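Local coordinates for protein BauA (PDB 6HCP) that serves as the ferric preacinetobactin receptor of Acinetobacter baumannii, probably carrying the iron-loaded siderophore across the outer membrane as a TonB-dependent transporter, at residues V254-N259 with Y315-A320; P278-V283 with S334-L339; V391-Y396 with P400-K405. All coordinates share one frame; numbering follows the deposited sequence. Where two conformers were deposited one is given.

Contact 1: residues V254-N259 with Y315-A320; sequences VTRGVN and YKYNGA. With EDO (1,2-ethanediol), chain J.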
loop_
_atom_site.group_PDB
_atom_site.type_symbol
_atom_site.label_atom_id
_atom_site.label_comp_id
_atom_site.label_asym_id
_atom_site.label_seq_id
_atom_site.Cartn_x
_atom_site.Cartn_y
_atom_site.Cartn_z
ATOM N N VAL A 254 22.247 12.385 -2.324
ATOM C CA VAL A 254 22.165 12.356 -3.786
ATOM C C VAL A 254 22.496 10.940 -4.286
ATOM O O VAL A 254 23.381 10.244 -3.742
ATOM C CB VAL A 254 23.106 13.411 -4.405
ATOM C CG1 VAL A 254 24.554 13.163 -4.041
ATOM C CG2 VAL A 254 22.961 13.483 -5.921
ATOM N N THR A 255 21.813 10.509 -5.350
ATOM C CA THR A 255 22.056 9.186 -5.920
ATOM C C THR A 255 23.021 9.307 -7.114
ATOM O O THR A 255 22.786 10.081 -8.055
ATOM C CB THR A 255 20.733 8.466 -6.225
ATOM O OG1 THR A 255 21.077 7.126 -6.570
ATOM C CG2 THR A 255 19.924 9.111 -7.329
ATOM N N ARG A 256 24.139 8.580 -7.010
ATOM C CA ARG A 256 25.246 8.593 -7.985
ATOM C C ARG A 256 25.195 7.343 -8.867
ATOM O O ARG A 256 25.707 7.335 -10.001
ATOM C CB ARG A 256 26.585 8.698 -7.248
ATOM C CG ARG A 256 27.817 8.697 -8.150
ATOM C CD ARG A 256 27.820 9.923 -9.050
ATOM N NE ARG A 256 29.064 10.110 -9.786
ATOM C CZ ARG A 256 29.407 11.232 -10.433
ATOM N NH1 ARG A 256 28.641 12.320 -10.385
ATOM N NH2 ARG A 256 30.591 11.299 -11.013
ATOM N N GLY A 257 24.653 6.247 -8.322
ATOM C CA GLY A 257 24.638 4.949 -8.997
ATOM C C GLY A 257 25.903 4.134 -8.783
ATOM O O GLY A 257 26.862 4.561 -8.130
ATOM N N VAL A 258 25.872 2.909 -9.301
ATOM C CA VAL A 258 26.876 1.917 -9.013
ATOM C C VAL A 258 27.289 1.225 -10.317
ATOM O O VAL A 258 26.503 1.086 -11.262
ATOM C CB VAL A 258 26.378 0.914 -7.955
ATOM C CG1 VAL A 258 26.015 1.632 -6.661
ATOM C CG2 VAL A 258 25.205 0.090 -8.464
ATOM N N ASN A 259 28.485 0.665 -10.276
ATOM C CA ASN A 259 29.094 -0.079 -11.386
ATOM C C ASN A 259 29.053 -1.580 -11.101
ATOM O O ASN A 259 29.144 -2.015 -9.960
ATOM C CB ASN A 259 30.518 0.419 -11.649
ATOM C CG ASN A 259 30.531 1.824 -12.218
ATOM O OD1 ASN A 259 29.523 2.280 -12.756
ATOM N ND2 ASN A 259 31.584 2.581 -11.945
ATOM N N TYR A 315 27.791 24.802 -9.474
ATOM C CA TYR A 315 27.563 23.410 -9.158
ATOM C C TYR A 315 28.565 22.970 -8.105
ATOM O O TYR A 315 29.760 23.173 -8.278
ATOM C CB TYR A 315 27.711 22.534 -10.398
ATOM C CG TYR A 315 27.534 21.057 -10.165
ATOM C CD1 TYR A 315 26.277 20.463 -10.180
ATOM C CD2 TYR A 315 28.629 20.226 -10.034
ATOM C CE1 TYR A 315 26.127 19.093 -10.018
ATOM C CE2 TYR A 315 28.495 18.853 -9.875
ATOM C CZ TYR A 315 27.236 18.286 -9.841
ATOM O OH TYR A 315 27.116 16.931 -9.705
ATOM N N LYS A 316 28.079 22.199 -7.128
ATOM C CA LYS A 316 28.924 21.601 -6.111
ATOM C C LYS A 316 28.426 20.193 -5.778
ATOM O O LYS A 316 27.233 19.975 -5.625
ATOM C CB LYS A 316 28.895 22.462 -4.842
ATOM C CG LYS A 316 29.490 23.860 -4.983
ATOM C CD LYS A 316 29.341 24.656 -3.684
ATOM C CE LYS A 316 30.147 25.935 -3.665
ATOM N NZ LYS A 316 29.744 26.808 -4.782
ATOM N N TYR A 317 29.365 19.255 -5.656
ATOM C CA TYR A 317 29.060 17.859 -5.386
ATOM C C TYR A 317 30.107 17.308 -4.425
ATOM O O TYR A 317 31.297 17.363 -4.690
ATOM C CB TYR A 317 29.041 17.025 -6.674
ATOM C CG TYR A 317 28.770 15.561 -6.451
ATOM C CD1 TYR A 317 29.776 14.702 -6.057
ATOM C CD2 TYR A 317 27.538 15.011 -6.755
ATOM C CE1 TYR A 317 29.547 13.345 -5.889
ATOM C CE2 TYR A 317 27.283 13.665 -6.560
ATOM C CZ TYR A 317 28.280 12.828 -6.106
ATOM O OH TYR A 317 28.059 11.478 -5.956
ATOM N N ASN A 318 29.623 16.697 -3.342
ATOM C CA ASN A 318 30.470 16.026 -2.356
ATOM C C ASN A 318 29.843 14.663 -2.058
ATOM O O ASN A 318 28.737 14.608 -1.549
ATOM C CB ASN A 318 30.538 16.865 -1.080
ATOM C CG ASN A 318 31.494 16.349 -0.028
ATOM O OD1 ASN A 318 32.426 15.613 -0.336
ATOM N ND2 ASN A 318 31.421 16.952 1.146
ATOM N N GLY A 319 30.521 13.581 -2.418
ATOM C CA GLY A 319 29.921 12.269 -2.288
ATOM C C GLY A 319 30.742 11.185 -2.936
ATOM O O GLY A 319 31.972 11.275 -3.007
ATOM N N ALA A 320 30.073 10.108 -3.348
ATOM C CA ALA A 320 30.750 9.033 -4.031
ATOM C C ALA A 320 31.079 9.486 -5.463
ATOM O O ALA A 320 30.229 10.081 -6.138
ATOM C CB ALA A 320 29.897 7.801 -4.026
HETATM C C1 EDO J . 29.250 16.098 -13.335
HETATM O O1 EDO J . 30.260 15.627 -14.230
HETATM C C2 EDO J . 28.841 14.933 -12.450
HETATM O O2 EDO J . 29.039 15.230 -11.061
#

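Contact 2: residues P278-V283 with S334-L339; sequences PDWGSV and STLGQL. With EDO (1,2-ethanediol), chain D.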
loop_
_atom_site.group_PDB
_atom_site.type_symbol
_atom_site.label_atom_id
_atom_site.label_comp_id
_atom_site.label_asym_id
_atom_site.label_seq_id
_atom_site.Cartn_x
_atom_site.Cartn_y
_atom_site.Cartn_z
ATOM N N PRO A 278 26.446 7.540 -0.423
ATOM C CA PRO A 278 26.584 8.027 0.950
ATOM C C PRO A 278 25.395 8.876 1.417
ATOM O O PRO A 278 24.980 9.808 0.738
ATOM C CB PRO A 278 27.881 8.851 0.916
ATOM C CG PRO A 278 28.688 8.255 -0.218
ATOM C CD PRO A 278 27.674 7.729 -1.210
ATOM N N ASP A 279 24.900 8.586 2.635
ATOM C CA ASP A 279 23.812 9.339 3.230
ATOM C C ASP A 279 24.239 10.796 3.413
ATOM O O ASP A 279 23.414 11.686 3.255
ATOM C CB ASP A 279 23.278 8.706 4.534
ATOM C CG ASP A 279 24.324 8.222 5.529
ATOM O OD1 ASP A 279 25.450 8.772 5.510
ATOM O OD2 ASP A 279 24.000 7.306 6.342
ATOM N N TRP A 280 25.540 11.036 3.602
ATOM C CA TRP A 280 26.048 12.401 3.800
ATOM C C TRP A 280 26.310 13.126 2.470
ATOM O O TRP A 280 26.602 14.319 2.480
ATOM C CB TRP A 280 27.303 12.390 4.672
ATOM C CG TRP A 280 28.393 11.469 4.227
ATOM C CD1 TRP A 280 28.767 10.300 4.831
ATOM C CD2 TRP A 280 29.324 11.672 3.143
ATOM N NE1 TRP A 280 29.836 9.753 4.177
ATOM C CE2 TRP A 280 30.217 10.585 3.157
ATOM C CE3 TRP A 280 29.521 12.690 2.201
ATOM C CZ2 TRP A 280 31.251 10.455 2.236
ATOM C CZ3 TRP A 280 30.531 12.555 1.282
ATOM C CH2 TRP A 280 31.398 11.465 1.309
ATOM N N GLY A 281 26.236 12.406 1.344
ATOM C CA GLY A 281 26.567 13.002 0.026
ATOM C C GLY A 281 25.557 14.062 -0.362
ATOM O O GLY A 281 24.370 13.944 -0.034
ATOM N N SER A 282 26.009 15.133 -1.022
ATOM C CA SER A 282 25.082 16.168 -1.406
ATOM C C SER A 282 25.515 16.823 -2.718
ATOM O O SER A 282 26.711 16.836 -3.093
ATOM C CB SER A 282 24.883 17.191 -0.325
ATOM O OG SER A 282 26.071 17.890 -0.079
ATOM N N VAL A 283 24.519 17.395 -3.381
ATOM C CA VAL A 283 24.722 18.161 -4.583
ATOM C C VAL A 283 23.924 19.445 -4.426
ATOM O O VAL A 283 22.800 19.445 -3.887
ATOM C CB VAL A 283 24.296 17.385 -5.847
ATOM C CG1 VAL A 283 22.790 17.165 -5.888
ATOM C CG2 VAL A 283 24.765 18.103 -7.121
ATOM N N SER A 334 32.923 1.931 -2.531
ATOM C CA SER A 334 32.662 3.272 -3.000
ATOM C C SER A 334 33.911 4.141 -2.802
ATOM O O SER A 334 34.345 4.416 -1.685
ATOM C CB SER A 334 31.427 3.868 -2.336
ATOM O OG SER A 334 30.270 3.052 -2.533
ATOM N N THR A 335 34.366 4.748 -3.893
ATOM C CA THR A 335 35.377 5.791 -3.819
ATOM C C THR A 335 34.670 7.140 -3.691
ATOM O O THR A 335 33.610 7.350 -4.266
ATOM C CB THR A 335 36.275 5.747 -5.064
ATOM O OG1 THR A 335 35.420 6.088 -6.150
ATOM C CG2 THR A 335 36.885 4.388 -5.324
ATOM N N LEU A 336 35.302 8.070 -2.973
ATOM C CA LEU A 336 34.728 9.356 -2.694
ATOM C C LEU A 336 35.414 10.417 -3.564
ATOM O O LEU A 336 36.596 10.318 -3.822
ATOM C CB LEU A 336 34.913 9.665 -1.209
ATOM C CG LEU A 336 34.371 8.605 -0.249
ATOM C CD1 LEU A 336 34.593 9.030 1.194
ATOM C CD2 LEU A 336 32.897 8.347 -0.513
ATOM N N GLY A 337 34.670 11.463 -3.920
ATOM C CA GLY A 337 35.173 12.554 -4.762
ATOM C C GLY A 337 34.418 13.845 -4.528
ATOM O O GLY A 337 33.349 13.863 -3.905
ATOM N N GLN A 338 35.025 14.954 -4.949
ATOM C CA GLN A 338 34.418 16.270 -4.866
ATOM C C GLN A 338 34.601 16.971 -6.215
ATOM O O GLN A 338 35.657 16.868 -6.841
ATOM C CB GLN A 338 35.046 17.089 -3.739
ATOM C CG GLN A 338 34.886 16.449 -2.368
ATOM C CD GLN A 338 35.451 17.300 -1.248
ATOM O OE1 GLN A 338 36.119 18.311 -1.474
ATOM N NE2 GLN A 338 35.015 17.005 -0.032
ATOM N N LEU A 339 33.566 17.697 -6.629
ATOM C CA LEU A 339 33.595 18.460 -7.867
ATOM C C LEU A 339 32.839 19.760 -7.652
ATOM O O LEU A 339 31.798 19.793 -7.004
ATOM C CB LEU A 339 32.954 17.628 -8.986
ATOM C CG LEU A 339 32.774 18.347 -10.330
ATOM C CD1 LEU A 339 34.114 18.773 -10.911
ATOM C CD2 LEU A 339 32.039 17.452 -11.317
HETATM C C1 EDO D . 27.176 20.482 -2.153
HETATM O O1 EDO D . 26.124 20.296 -1.215
HETATM C C2 EDO D . 28.483 19.929 -1.660
HETATM O O2 EDO D . 28.881 20.632 -0.475
#

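Contact 3: residues V391-Y396 with P400-K405; sequences VITNIY and PNWGPK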
loop_
_atom_site.group_PDB
_atom_site.type_symbol
_atom_site.label_atom_id
_atom_site.label_comp_id
_atom_site.label_asym_id
_atom_site.label_seq_id
_atom_site.Cartn_x
_atom_site.Cartn_y
_atom_site.Cartn_z
ATOM N N VAL A 391 35.044 3.198 0.800
ATOM C CA VAL A 391 34.097 2.819 1.826
ATOM C C VAL A 391 33.425 1.516 1.396
ATOM O O VAL A 391 32.895 1.413 0.285
ATOM C CB VAL A 391 33.075 3.946 2.054
ATOM C CG1 VAL A 391 32.061 3.571 3.126
ATOM C CG2 VAL A 391 33.771 5.259 2.404
ATOM N N ILE A 392 33.460 0.510 2.283
ATOM C CA ILE A 392 32.949 -0.815 1.974
ATOM C C ILE A 392 31.613 -0.987 2.689
ATOM O O ILE A 392 31.547 -0.818 3.903
ATOM C CB ILE A 392 33.925 -1.934 2.381
ATOM C CG1 ILE A 392 35.337 -1.717 1.831
ATOM C CG2 ILE A 392 33.368 -3.297 1.988
ATOM C CD1 ILE A 392 35.413 -1.640 0.329
ATOM N N THR A 393 30.552 -1.211 1.909
ATOM C CA THR A 393 29.223 -1.428 2.454
ATOM C C THR A 393 28.648 -2.680 1.794
ATOM O O THR A 393 29.345 -3.401 1.039
ATOM C CB THR A 393 28.311 -0.209 2.258
ATOM O OG1 THR A 393 28.130 0.032 0.855
ATOM C CG2 THR A 393 28.850 1.042 2.908
ATOM N N ASN A 394 27.358 -2.902 2.009
ATOM C CA ASN A 394 26.632 -3.945 1.293
ATOM C C ASN A 394 25.304 -3.339 0.836
ATOM O O ASN A 394 24.639 -2.663 1.626
ATOM C CB ASN A 394 26.472 -5.191 2.182
ATOM C CG ASN A 394 25.809 -6.346 1.477
ATOM O OD1 ASN A 394 24.636 -6.276 1.095
ATOM N ND2 ASN A 394 26.571 -7.406 1.237
ATOM N N ILE A 395 24.903 -3.601 -0.414
ATOM C CA ILE A 395 23.720 -2.945 -0.971
ATOM C C ILE A 395 22.451 -3.358 -0.211
ATOM O O ILE A 395 21.455 -2.646 -0.286
ATOM C CB ILE A 395 23.543 -3.195 -2.481
ATOM C CG1 ILE A 395 23.208 -4.651 -2.796
ATOM C CG2 ILE A 395 24.773 -2.714 -3.245
ATOM C CD1 ILE A 395 22.944 -4.913 -4.257
ATOM N N TYR A 396 22.464 -4.527 0.428
ATOM C CA TYR A 396 21.291 -4.994 1.140
ATOM C C TYR A 396 21.310 -4.593 2.622
ATOM O O TYR A 396 20.372 -4.933 3.346
ATOM C CB TYR A 396 21.172 -6.512 1.007
ATOM C CG TYR A 396 21.110 -6.994 -0.420
ATOM C CD1 TYR A 396 20.040 -6.669 -1.233
ATOM C CD2 TYR A 396 22.139 -7.736 -0.965
ATOM C CE1 TYR A 396 20.004 -7.049 -2.562
ATOM C CE2 TYR A 396 22.095 -8.169 -2.283
ATOM C CZ TYR A 396 21.040 -7.798 -3.091
ATOM O OH TYR A 396 20.986 -8.239 -4.386
ATOM N N PRO A 400 23.976 0.952 6.511
ATOM C CA PRO A 400 25.368 1.044 6.072
ATOM C C PRO A 400 26.137 2.120 6.848
ATOM O O PRO A 400 25.612 3.174 7.175
ATOM C CB PRO A 400 25.212 1.379 4.580
ATOM C CG PRO A 400 23.936 2.193 4.538
ATOM C CD PRO A 400 23.027 1.450 5.502
ATOM N N ASN A 401 27.429 1.881 7.058
ATOM C CA ASN A 401 28.289 2.874 7.683
ATOM C C ASN A 401 29.077 3.605 6.584
ATOM O O ASN A 401 29.980 2.996 5.995
ATOM C CB ASN A 401 29.276 2.212 8.648
ATOM C CG ASN A 401 30.202 3.200 9.324
ATOM O OD1 ASN A 401 30.120 4.408 9.106
ATOM N ND2 ASN A 401 31.102 2.691 10.148
ATOM N N TRP A 402 28.670 4.841 6.277
ATOM C CA TRP A 402 29.253 5.613 5.176
ATOM C C TRP A 402 30.458 6.429 5.659
ATOM O O TRP A 402 31.125 7.083 4.854
ATOM C CB TRP A 402 28.200 6.509 4.522
ATOM C CG TRP A 402 27.240 5.748 3.667
ATOM C CD1 TRP A 402 25.918 5.509 3.922
ATOM C CD2 TRP A 402 27.551 5.065 2.446
ATOM N NE1 TRP A 402 25.383 4.740 2.921
ATOM C CE2 TRP A 402 26.370 4.422 2.025
ATOM C CE3 TRP A 402 28.690 4.994 1.634
ATOM C CZ2 TRP A 402 26.294 3.750 0.808
ATOM C CZ3 TRP A 402 28.610 4.325 0.437
ATOM C CH2 TRP A 402 27.428 3.702 0.036
ATOM N N GLY A 403 30.741 6.388 6.966
ATOM C CA GLY A 403 31.894 7.102 7.508
ATOM C C GLY A 403 31.637 8.602 7.610
ATOM O O GLY A 403 30.528 9.090 7.391
ATOM N N PRO A 404 32.639 9.392 8.043
ATOM C CA PRO A 404 32.446 10.828 8.202
ATOM C C PRO A 404 32.352 11.561 6.848
ATOM O O PRO A 404 32.811 11.054 5.817
ATOM C CB PRO A 404 33.679 11.259 9.006
ATOM C CG PRO A 404 34.735 10.207 8.720
ATOM C CD PRO A 404 34.016 8.944 8.298
ATOM N N LYS A 405 31.659 12.698 6.866
ATOM C CA LYS A 405 31.525 13.569 5.742
ATOM C C LYS A 405 32.796 14.393 5.578
ATOM O O LYS A 405 33.126 15.188 6.444
ATOM C CB LYS A 405 30.342 14.500 5.970
ATOM C CG LYS A 405 30.028 15.441 4.819
ATOM C CD LYS A 405 29.118 16.562 5.248
ATOM C CE LYS A 405 28.163 16.999 4.165
ATOM N NZ LYS A 405 27.024 17.765 4.724
HETATM O O HOH W 1 31.166 0.628 6.069
#

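Contact 1: residues V254-N259 with Y315-A320
The ring of Y317 has NH1 of R256 over one face, 4.2 Å above the ring plane and toward its rim, while CG1 of V254 reaches ring atom CE2 obliquely at 3.7 Å. The contact belongs to the beta-barrel of the TonB-dependent receptor fold, where the loop after strand 238-252 folds against residues 315-320. The guanidinium and ring planes are 42° apart and the charge is far from the ring centre, CZ to centroid 5.2 Å, giving at most a weak cation-pi attraction. Most of the touching is done by the arginine's methylenes: CB already lies 3.4 Å from Y317 OH, CG, anti to the backbone N (chi1 179°), comes 3.4 Å from A320 O, and the bend at chi2 lays CD beside the hydroxyl. Arginine suits the place because it couples this aliphatic stem to several N-H groups, and NE is taken up by S321 O. Y317 OH donates to A320 O at 2.6 Å, in the carbonyl plane on a lone pair, pinning the ring across the corner of the chain at G319, where a side chain would crowd the hydroxyl. W100 packs on both R256 and Y315. At the guanidinium edge, in its plane, O2 of 1,2-ethanediol, probably from the crystallisation liquor, accepts from R256 NH1 (3.0 Å) and donates to Y315 OH (2.9 Å).

Contact 2: residues P278-V283 with S334-L339
A type I beta turn, P278 to G281, brings the long loop after strand 238-252 back into the barrel wall, and its apolar side chains pack on L336 of strand 331-358. The turn is closed by G281 N donating to P278 O at 2.9 Å; glycine suits its fourth position, since a side chain there would press on that same oxygen. Within the turn the proline packs on one face of the W280 indole, with P278 CB 3.7 Å from the ring plane and over its centre. The leucine comes to the edge of the indole: L336 CD1 lies in the ring plane, 3.8 Å from W280 CZ2, and the second methyl, CD2, is equally near CZ2. CD2 also approaches P278 CG, at 4.2 Å. A forked side chain fits well here, because both branches meet the benzo edge of the tryptophan and CD2 touches the proline as well. W280 takes a chi1 of 52°, with CG between its backbone N and carbonyl carbon, and this turns the six-membered ring toward L336. The polar end of the indole is satisfied as well, NE1 donating to W402 O. On leaving the turn, S282 OG shares a hydrogen bond of 2.7 Å with O1 of another 1,2-ethanediol, again probably from the crystallisation liquor. From there strand 282-297 takes its place in the barrel between strands 238-252 and 302-318, G281 and V283 pairing through their backbones with G253 and V251, while strand 331-358 lies on the far side of strand 302-318.

Contact 3: residues V391-Y396 with P400-K405
P400 begins the return of a loop that doubles back along the short strand 391-394, its CB meeting T393 CG2 at 4.0 Å. This is part of the loop joining barrel strands 361-381 and 412-431 of the TonB-dependent receptor fold, and P400 also packs on K268 of a second subunit. At N401 the backbone carbonyl turns to the strand, with its O 3.6 Å from V391 CG1. A water donates to this oxygen and to I392 O, each at 2.6 Å, and so bridges two backbones that make no direct bond. W402 then lays its indole beside the strand. T393 CG2 stands over the face of the six-membered ring, 4.0 Å from the centroid and only 4° off the normal, a CH-pi contact. This methyl is available because chi1 of 63° sets OG1 between the backbone N and the carbonyl carbon and CG2 anti to the latter; OG1 itself lies 3.8 Å from W402 CH2. Threonine thus offers the ring a methyl while keeping the beta branching that suits a strand, and V391 CG1 adds a second, oblique contact at CE3. G403 follows with a positive phi, which favours glycine. Its N closes an Asx turn by donating to N401 OD1 at 3.0 Å, from a position 38° out of the amide's carbonyl plane.

From the N terminus, the chain opens contact 1 at 254-259 and contact 2 at 278-283 within a single loop, runs out along 282-297, comes back along 302-318 to close contact 1 at 315-320, and turns through 320-325 into 331-358, whose start closes contact 2 at 334-339. These two therefore cross, and backbone pairing of N318 O with S282 N and of Y317 N with L339 O stitches them into neighbouring barrel strands. Contact 3 follows in series, closing a loop with just three residues between its segments. S334 O and V391 N add strand 391-394 beside 331-358. Together they tie the loops after strands 238-252 and 361-381 to barrel strands 302-318 and 331-358.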